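Local coordinates for quinonprotein alcohol dehydrogenase-like protein (PDB 4R5O), which is of unknown function but binds calcium and joins an immunoglobulin-like beta-sandwich domain to a seven-bladed beta-propeller, at residues Y387-I400 with T412-F425. Sequence-based numbering, arbitrary orientation. Where two conformers were deposited one is given.
Sequences YVTYTEERKDESKI and TVDCGESVPSQILF. With CA (calcium ion), chain M.
The contact lies where the beta-propeller ring closes: the outer hairpin of the last blade, strands 397-403 and 409-416, leads through a turn into strand 422-424, which pairs with strand 103-108 of the first blade. Ile-400 and Val-413 form an antiparallel hydrogen-bonded pair. A classic beta bulge follows, in which Cys-415 and Gly-416 both face Ser-398. Ser-398 N donates to Gly-416 O (2.8 Å), while Ser-398 O takes Cys-415 N (2.8 Å) and, weakly, Gly-416 N (3.3 Å). Gly-416 N also closes an Asx turn on Asp-414 OD1 (3.2 Å), reaching it from above the carboxylate plane, 57° out. The type II' turn Cys-415 to Ser-418 then folds Val-419 and Pro-420 back over the blade. Ile-400 packs against this return: with CG1 anti to the carbonyl carbon (chi1 -59°), this branch slides past Pro-420 CG (3.6 Å), while CG2 meets Ile-423 CD1 tip to tip (3.7 Å). On the neighbouring strand Thr-389 lays CG2 against Pro-420 CD (3.6 Å). Nearby, the hydroxyls of Ser-398 and Thr-391 share a hydrogen bond beside Val-419 CG2, and Thr-374 gives Thr-391 OG1 a further partner. Beyond Ile-423, Phe-425 meets Tyr-387 rim to rim, planes at 45°, though their exact spacing is doubtful; Phe-104 of the first blade touches both, and the tyrosine hydroxyl bonds to Asn-380. Within strand 409-416, before the bulge, the backbone carbonyl Thr-412 O binds a calcium ion (2.3 Å) that also carries two waters.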
ATOM      1  N   TYR A 387      14.023  -5.581   0.777  1.00 43.73           N
ATOM      2  CA  TYR A 387      13.200  -5.756  -0.403  1.00 43.50           C
ATOM      3  C   TYR A 387      13.574  -4.713  -1.422  1.00 46.80           C
ATOM      4  O   TYR A 387      13.327  -3.528  -1.222  1.00 45.60           O
ATOM      5  CB  TYR A 387      11.704  -5.676  -0.073  1.00 45.71           C
ATOM      6  CG  TYR A 387      11.254  -6.466   1.128  1.00 50.82           C
ATOM      7  CD1 TYR A 387      11.278  -7.849   1.121  1.00 55.21           C
ATOM      8  CD2 TYR A 387      10.671  -5.841   2.215  1.00 52.34           C
ATOM      9  CE1 TYR A 387      10.842  -8.589   2.216  1.00 57.91           C
ATOM     10  CE2 TYR A 387      10.217  -6.569   3.310  1.00 54.33           C
ATOM     11  CZ  TYR A 387      10.288  -7.948   3.299  1.00 61.99           C
ATOM     12  OH  TYR A 387       9.815  -8.705   4.342  1.00 62.07           O
ATOM     13  N   VAL A 388      14.145  -5.161  -2.522  1.00 43.91           N
ATOM     14  CA  VAL A 388      14.610  -4.351  -3.630  1.00 43.48           C
ATOM     15  C   VAL A 388      13.740  -4.592  -4.860  1.00 48.64           C
ATOM     16  O   VAL A 388      13.503  -5.744  -5.225  1.00 50.65           O
ATOM     17  CB  VAL A 388      16.081  -4.693  -3.919  1.00 48.79           C
ATOM     18  CG1 VAL A 388      16.648  -3.773  -4.971  1.00 48.63           C
ATOM     19  CG2 VAL A 388      16.926  -4.618  -2.653  1.00 49.17           C
ATOM     20  N   THR A 389      13.276  -3.502  -5.511  1.00 44.02           N
ATOM     21  CA  THR A 389      12.478  -3.535  -6.744  1.00 42.32           C
ATOM     22  C   THR A 389      13.395  -3.239  -7.931  1.00 45.86           C
ATOM     23  O   THR A 389      13.976  -2.163  -8.015  1.00 42.84           O
ATOM     24  CB  THR A 389      11.309  -2.563  -6.666  1.00 44.03           C
ATOM     25  OG1 THR A 389      10.519  -2.863  -5.513  1.00 48.71           O
ATOM     26  CG2 THR A 389      10.457  -2.561  -7.907  1.00 38.53           C
ATOM     27  N   TYR A 390      13.531  -4.228  -8.833  1.00 45.68           N
ATOM     28  CA  TYR A 390      14.335  -4.147 -10.048  1.00 46.18           C
ATOM     29  C   TYR A 390      13.470  -4.095 -11.299  1.00 51.85           C
ATOM     30  O   TYR A 390      12.375  -4.671 -11.300  1.00 48.78           O
ATOM     31  CB  TYR A 390      15.275  -5.361 -10.161  1.00 46.61           C
ATOM     32  CG  TYR A 390      16.331  -5.480  -9.098  1.00 45.82           C
ATOM     33  CD1 TYR A 390      17.510  -4.757  -9.180  1.00 49.34           C
ATOM     34  CD2 TYR A 390      16.209  -6.407  -8.078  1.00 45.21           C
ATOM     35  CE1 TYR A 390      18.520  -4.903  -8.231  1.00 51.87           C
ATOM     36  CE2 TYR A 390      17.209  -6.563  -7.121  1.00 46.04           C
ATOM     37  CZ  TYR A 390      18.368  -5.810  -7.202  1.00 53.86           C
ATOM     38  OH  TYR A 390      19.368  -5.950  -6.265  1.00 55.12           O
ATOM     39  N   THR A 391      13.988  -3.453 -12.380  1.00 51.83           N
ATOM     40  CA  THR A 391      13.349  -3.418 -13.692  1.00 53.60           C
ATOM     41  C   THR A 391      14.419  -3.611 -14.748  1.00 67.06           C
ATOM     42  O   THR A 391      15.428  -2.895 -14.744  1.00 67.94           O
ATOM     43  CB  THR A 391      12.531  -2.140 -13.930  1.00 51.63           C
ATOM     44  OG1 THR A 391      11.525  -2.010 -12.921  1.00 50.71           O
ATOM     45  CG2 THR A 391      11.865  -2.110 -15.301  1.00 44.15           C
ATOM     46  N   GLU A 392      14.200  -4.610 -15.639  1.00 70.63           N
ATOM     47  CA  GLU A 392      15.060  -4.850 -16.795  1.00 74.12           C
ATOM     48  C   GLU A 392      14.658  -3.815 -17.826  1.00 82.70           C
ATOM     49  O   GLU A 392      13.518  -3.833 -18.303  1.00 82.91           O
ATOM     50  CB  GLU A 392      14.985  -6.298 -17.316  1.00 76.63           C
ATOM     51  CG  GLU A 392      15.630  -7.345 -16.417  1.00 92.26           C
ATOM     52  CD  GLU A 392      15.774  -8.749 -16.981  1.00123.24           C
ATOM     53  OE1 GLU A 392      15.979  -8.887 -18.210  1.00128.87           O
ATOM     54  OE2 GLU A 392      15.802  -9.703 -16.171  1.00117.98           O
ATOM     55  N   GLU A 393      15.552  -2.843 -18.055  1.00 82.46           N
ATOM     56  CA  GLU A 393      15.381  -1.661 -18.906  1.00 84.40           C
ATOM     57  C   GLU A 393      14.903  -2.014 -20.332  1.00 90.78           C
ATOM     58  O   GLU A 393      13.950  -1.395 -20.824  1.00 90.40           O
ATOM     59  CB  GLU A 393      16.717  -0.884 -19.006  1.00 86.47           C
ATOM     60  CG  GLU A 393      17.320  -0.474 -17.662  1.00100.16           C
ATOM     61  CD  GLU A 393      18.688   0.193 -17.666  1.00123.33           C
ATOM     62  OE1 GLU A 393      19.306   0.305 -18.749  1.00133.98           O
ATOM     63  OE2 GLU A 393      19.149   0.588 -16.569  1.00104.70           O
ATOM     64  N   ARG A 394      15.552  -3.009 -20.970  1.00 88.20           N
ATOM     65  CA  ARG A 394      15.287  -3.409 -22.346  1.00 89.26           C
ATOM     66  C   ARG A 394      13.940  -4.126 -22.546  1.00 93.65           C
ATOM     67  O   ARG A 394      13.361  -3.955 -23.624  1.00 94.61           O
ATOM     68  CB  ARG A 394      16.395  -4.341 -22.848  1.00 90.90           C
ATOM     69  N   LYS A 395      13.451  -4.944 -21.575  1.00 88.65           N
ATOM     70  CA  LYS A 395      12.224  -5.732 -21.802  1.00 87.88           C
ATOM     71  C   LYS A 395      11.006  -5.235 -20.957  1.00 88.53           C
ATOM     72  O   LYS A 395       9.876  -5.633 -21.281  1.00 89.98           O
ATOM     73  CB  LYS A 395      12.486  -7.230 -21.492  1.00 90.70           C
ATOM     74  CG  LYS A 395      11.295  -8.204 -21.639  1.00111.35           C
ATOM     75  CD  LYS A 395      10.699  -8.344 -23.045  1.00125.39           C
ATOM     76  CE  LYS A 395       9.451  -9.197 -23.021  1.00133.05           C
ATOM     77  NZ  LYS A 395       8.862  -9.357 -24.378  1.00139.62           N
ATOM     78  N   ASP A 396      11.205  -4.354 -19.946  1.00 79.94           N
ATOM     79  CA  ASP A 396      10.135  -3.854 -19.058  1.00 77.49           C
ATOM     80  C   ASP A 396       9.526  -5.050 -18.257  1.00 76.56           C
ATOM     81  O   ASP A 396       8.339  -5.398 -18.374  1.00 75.60           O
ATOM     82  CB  ASP A 396       9.026  -3.055 -19.810  1.00 80.02           C
ATOM     83  CG  ASP A 396       7.895  -2.506 -18.929  1.00 97.16           C
ATOM     84  OD1 ASP A 396       8.190  -2.002 -17.815  1.00 98.45           O
ATOM     85  OD2 ASP A 396       6.720  -2.558 -19.365  1.00104.22           O
ATOM     86  N   GLU A 397      10.384  -5.687 -17.464  1.00 69.01           N
ATOM     87  CA  GLU A 397      10.003  -6.783 -16.598  1.00 66.07           C
ATOM     88  C   GLU A 397      10.571  -6.454 -15.219  1.00 62.84           C
ATOM     89  O   GLU A 397      11.769  -6.177 -15.065  1.00 61.33           O
ATOM     90  CB  GLU A 397      10.425  -8.153 -17.150  1.00 68.65           C
ATOM     91  CG  GLU A 397      11.818  -8.219 -17.748  1.00 89.82           C
ATOM     92  CD  GLU A 397      12.110  -9.432 -18.613  1.00129.17           C
ATOM     93  OE1 GLU A 397      11.180 -10.233 -18.871  1.00117.99           O
ATOM     94  OE2 GLU A 397      13.248  -9.513 -19.130  1.00136.76           O
ATOM     95  N   SER A 398       9.662  -6.371 -14.238  1.00 54.90           N
ATOM     96  CA  SER A 398      10.005  -5.997 -12.886  1.00 52.53           C
ATOM     97  C   SER A 398       9.852  -7.162 -11.924  1.00 54.27           C
ATOM     98  O   SER A 398       9.009  -8.055 -12.110  1.00 55.44           O
ATOM     99  CB  SER A 398       9.138  -4.833 -12.429  1.00 54.85           C
ATOM    100  OG  SER A 398       9.371  -3.715 -13.265  1.00 64.76           O
ATOM    101  N   LYS A 399      10.671  -7.126 -10.879  1.00 46.73           N
ATOM    102  CA  LYS A 399      10.687  -8.126  -9.840  1.00 45.40           C
ATOM    103  C   LYS A 399      10.977  -7.490  -8.484  1.00 48.61           C
ATOM    104  O   LYS A 399      11.563  -6.409  -8.418  1.00 49.44           O
ATOM    105  CB  LYS A 399      11.726  -9.223 -10.148  1.00 46.66           C
ATOM    106  CG  LYS A 399      13.163  -8.723 -10.253  1.00 47.02           C
ATOM    107  CD  LYS A 399      14.114  -9.830 -10.619  1.00 51.61           C
ATOM    108  CE  LYS A 399      15.492  -9.305 -10.908  1.00 52.43           C
ATOM    109  NZ  LYS A 399      16.405 -10.415 -11.266  1.00 69.98           N
ATOM    110  N   ILE A 400      10.556  -8.172  -7.407  1.00 43.01           N
ATOM    111  CA  ILE A 400      10.872  -7.794  -6.036  1.00 41.68           C
ATOM    112  C   ILE A 400      11.824  -8.869  -5.525  1.00 47.84           C
ATOM    113  O   ILE A 400      11.451 -10.038  -5.452  1.00 47.90           O
ATOM    114  CB  ILE A 400       9.641  -7.567  -5.111  1.00 42.56           C
ATOM    115  CG1 ILE A 400       8.723  -6.467  -5.656  1.00 40.98           C
ATOM    116  CG2 ILE A 400      10.106  -7.254  -3.692  1.00 41.87           C
ATOM    117  CD1 ILE A 400       7.393  -6.369  -4.936  1.00 49.24           C
ATOM    118  N   THR A 412      11.875 -14.059  -4.964  1.00 56.57           N
ATOM    119  CA  THR A 412      11.762 -13.318  -6.203  1.00 55.97           C
ATOM    120  C   THR A 412      10.279 -13.285  -6.516  1.00 60.23           C
ATOM    121  O   THR A 412       9.655 -14.344  -6.654  1.00 63.96           O
ATOM    122  CB  THR A 412      12.643 -13.909  -7.315  1.00 69.04           C
ATOM    123  OG1 THR A 412      14.002 -13.936  -6.884  1.00 70.59           O
ATOM    124  CG2 THR A 412      12.550 -13.116  -8.618  1.00 69.11           C
ATOM    125  N   VAL A 413       9.699 -12.092  -6.542  1.00 53.14           N
ATOM    126  CA  VAL A 413       8.292 -11.877  -6.867  1.00 51.64           C
ATOM    127  C   VAL A 413       8.245 -11.301  -8.274  1.00 56.07           C
ATOM    128  O   VAL A 413       8.751 -10.202  -8.496  1.00 54.76           O
ATOM    129  CB  VAL A 413       7.588 -10.972  -5.825  1.00 54.46           C
ATOM    130  CG1 VAL A 413       6.081 -10.912  -6.070  1.00 53.88           C
ATOM    131  CG2 VAL A 413       7.885 -11.433  -4.404  1.00 54.37           C
ATOM    132  N   ASP A 414       7.716 -12.051  -9.239  1.00 55.02           N
ATOM    133  CA  ASP A 414       7.629 -11.563 -10.610  1.00 55.48           C
ATOM    134  C   ASP A 414       6.460 -10.604 -10.685  1.00 57.25           C
ATOM    135  O   ASP A 414       5.382 -10.909 -10.189  1.00 55.12           O
ATOM    136  CB  ASP A 414       7.511 -12.721 -11.623  1.00 58.92           C
ATOM    137  CG  ASP A 414       7.537 -12.326 -13.099  1.00 75.90           C
ATOM    138  OD1 ASP A 414       7.987 -11.189 -13.413  1.00 74.82           O
ATOM    139  OD2 ASP A 414       7.150 -13.169 -13.947  1.00 88.78           O
ATOM    140  N   CYS A 415       6.702  -9.408 -11.217  1.00 55.20           N
ATOM    141  CA  CYS A 415       5.675  -8.376 -11.286  1.00 54.74           C
ATOM    142  C   CYS A 415       5.341  -8.049 -12.748  1.00 62.08           C
ATOM    143  O   CYS A 415       4.372  -7.325 -13.003  1.00 62.86           O
ATOM    144  CB  CYS A 415       6.127  -7.130 -10.525  1.00 53.06           C
ATOM    145  SG  CYS A 415       6.293  -7.374  -8.738  1.00 55.50           S
ATOM    146  N   GLY A 416       6.128  -8.590 -13.674  1.00 59.32           N
ATOM    147  CA  GLY A 416       5.936  -8.390 -15.101  1.00 59.69           C
ATOM    148  C   GLY A 416       6.091  -6.957 -15.550  1.00 63.26           C
ATOM    149  O   GLY A 416       7.037  -6.282 -15.161  1.00 62.15           O
ATOM    150  N   GLU A 417       5.127  -6.482 -16.333  1.00 62.48           N
ATOM    151  CA  GLU A 417       5.087  -5.156 -16.947  1.00 63.70           C
ATOM    152  C   GLU A 417       4.667  -4.045 -15.974  1.00 67.80           C
ATOM    153  O   GLU A 417       4.828  -2.857 -16.298  1.00 68.98           O
ATOM    154  CB  GLU A 417       4.103  -5.176 -18.120  1.00 66.21           C
ATOM    155  CG  GLU A 417       4.605  -6.003 -19.291  1.00 83.42           C
ATOM    156  CD  GLU A 417       3.648  -6.151 -20.454  1.00112.80           C
ATOM    157  OE1 GLU A 417       2.415  -6.078 -20.237  1.00108.39           O
ATOM    158  OE2 GLU A 417       4.135  -6.431 -21.575  1.00112.93           O
ATOM    159  N   SER A 418       4.147  -4.420 -14.798  1.00 62.24           N
ATOM    160  CA  SER A 418       3.682  -3.471 -13.800  1.00 60.39           C
ATOM    161  C   SER A 418       4.707  -3.372 -12.662  1.00 61.28           C
ATOM    162  O   SER A 418       4.910  -4.328 -11.909  1.00 60.57           O
ATOM    163  CB  SER A 418       2.298  -3.864 -13.282  1.00 64.25           C
ATOM    164  OG  SER A 418       2.275  -5.189 -12.778  1.00 76.56           O
ATOM    165  N   VAL A 419       5.363  -2.194 -12.567  1.00 55.32           N
ATOM    166  CA  VAL A 419       6.382  -1.867 -11.557  1.00 52.79           C
ATOM    167  C   VAL A 419       5.729  -1.645 -10.179  1.00 51.85           C
ATOM    168  O   VAL A 419       4.882  -0.748 -10.056  1.00 52.10           O
ATOM    169  CB  VAL A 419       7.221  -0.617 -11.948  1.00 55.62           C
ATOM    170  CG1 VAL A 419       8.332  -0.368 -10.938  1.00 54.02           C
ATOM    171  CG2 VAL A 419       7.804  -0.755 -13.353  1.00 56.70           C
ATOM    172  N   PRO A 420       6.140  -2.389  -9.124  1.00 43.58           N
ATOM    173  CA  PRO A 420       5.595  -2.100  -7.791  1.00 41.89           C
ATOM    174  C   PRO A 420       6.147  -0.759  -7.304  1.00 47.24           C
ATOM    175  O   PRO A 420       7.325  -0.451  -7.536  1.00 50.07           O
ATOM    176  CB  PRO A 420       6.029  -3.289  -6.924  1.00 42.94           C
ATOM    177  CG  PRO A 420       6.996  -4.049  -7.739  1.00 48.20           C
ATOM    178  CD  PRO A 420       7.160  -3.459  -9.084  1.00 44.56           C
ATOM    179  N   SER A 421       5.281   0.074  -6.713  1.00 41.41           N
ATOM    180  CA  SER A 421       5.673   1.422  -6.283  1.00 40.73           C
ATOM    181  C   SER A 421       6.056   1.489  -4.804  1.00 42.78           C
ATOM    182  O   SER A 421       6.799   2.402  -4.403  1.00 41.64           O
ATOM    183  CB  SER A 421       4.535   2.404  -6.541  1.00 41.93           C
ATOM    184  OG  SER A 421       3.327   1.994  -5.922  1.00 49.90           O
ATOM    185  N   GLN A 422       5.544   0.537  -4.004  1.00 37.64           N
ATOM    186  CA  GLN A 422       5.741   0.496  -2.565  0.67 37.02           C
ATOM    187  C   GLN A 422       5.445  -0.886  -1.991  1.00 40.60           C
ATOM    188  O   GLN A 422       4.646  -1.603  -2.561  1.00 40.72           O
ATOM    189  CB  GLN A 422       4.789   1.527  -1.968  0.67 37.79           C
ATOM    190  CG  GLN A 422       4.910   1.727  -0.502  0.67 32.22           C
ATOM    191  CD  GLN A 422       4.133   2.910  -0.140  0.67 26.71           C
ATOM    192  OE1 GLN A 422       3.407   3.455  -0.960  0.67 27.00           O
ATOM    193  NE2 GLN A 422       4.297   3.343   1.087  0.67 18.72           N
ATOM    194  N   ILE A 423       6.078  -1.234  -0.855  1.00 37.02           N
ATOM    195  CA  ILE A 423       5.957  -2.463  -0.070  1.00 36.03           C
ATOM    196  C   ILE A 423       5.517  -2.057   1.320  1.00 39.26           C
ATOM    197  O   ILE A 423       6.076  -1.129   1.898  1.00 39.40           O
ATOM    198  CB  ILE A 423       7.292  -3.283  -0.080  1.00 38.79           C
ATOM    199  CG1 ILE A 423       7.582  -3.786  -1.510  1.00 38.02           C
ATOM    200  CG2 ILE A 423       7.256  -4.460   0.948  1.00 38.68           C
ATOM    201  CD1 ILE A 423       8.767  -4.493  -1.669  1.00 35.41           C
ATOM    202  N   LEU A 424       4.499  -2.735   1.847  1.00 36.03           N
ATOM    203  CA  LEU A 424       3.885  -2.439   3.149  1.00 34.76           C
ATOM    204  C   LEU A 424       3.730  -3.679   3.989  1.00 40.12           C
ATOM    205  O   LEU A 424       3.560  -4.755   3.424  1.00 40.56           O
ATOM    206  CB  LEU A 424       2.488  -1.812   2.915  1.00 33.40           C
ATOM    207  CG  LEU A 424       2.443  -0.484   2.171  1.00 38.10           C
ATOM    208  CD1 LEU A 424       1.132  -0.299   1.466  1.00 38.75           C
ATOM    209  CD2 LEU A 424       2.814   0.702   3.076  1.00 39.13           C
ATOM    210  N   PHE A 425       3.726  -3.521   5.334  1.00 37.59           N
ATOM    211  CA  PHE A 425       3.463  -4.613   6.283  1.00 38.51           C
ATOM    212  C   PHE A 425       2.087  -4.369   6.930  1.00 44.16           C
ATOM    213  O   PHE A 425       1.613  -3.231   6.894  1.00 41.19           O
ATOM    214  CB  PHE A 425       4.584  -4.749   7.325  1.00 40.21           C
ATOM    215  CG  PHE A 425       5.941  -4.966   6.684  1.00 41.99           C
ATOM    216  CD1 PHE A 425       6.295  -6.208   6.161  1.00 43.48           C
ATOM    217  CD2 PHE A 425       6.865  -3.925   6.598  1.00 43.74           C
ATOM    218  CE1 PHE A 425       7.539  -6.395   5.553  1.00 44.12           C
ATOM    219  CE2 PHE A 425       8.109  -4.121   5.993  1.00 45.83           C
ATOM    220  CZ  PHE A 425       8.430  -5.353   5.469  1.00 43.30           C
TER
HETATM  221 CA    CA M 509       8.417 -16.096  -7.450  1.00 79.74          CA
HETATM  222  O   HOH W   1       8.514  -1.595  -4.493  1.00 40.87           O
HETATM  223  O   HOH W   2       6.037 -14.998  -7.016  1.00 49.65           O
HETATM  224  O   HOH W   3       9.344 -15.434  -9.756  1.00 53.32           O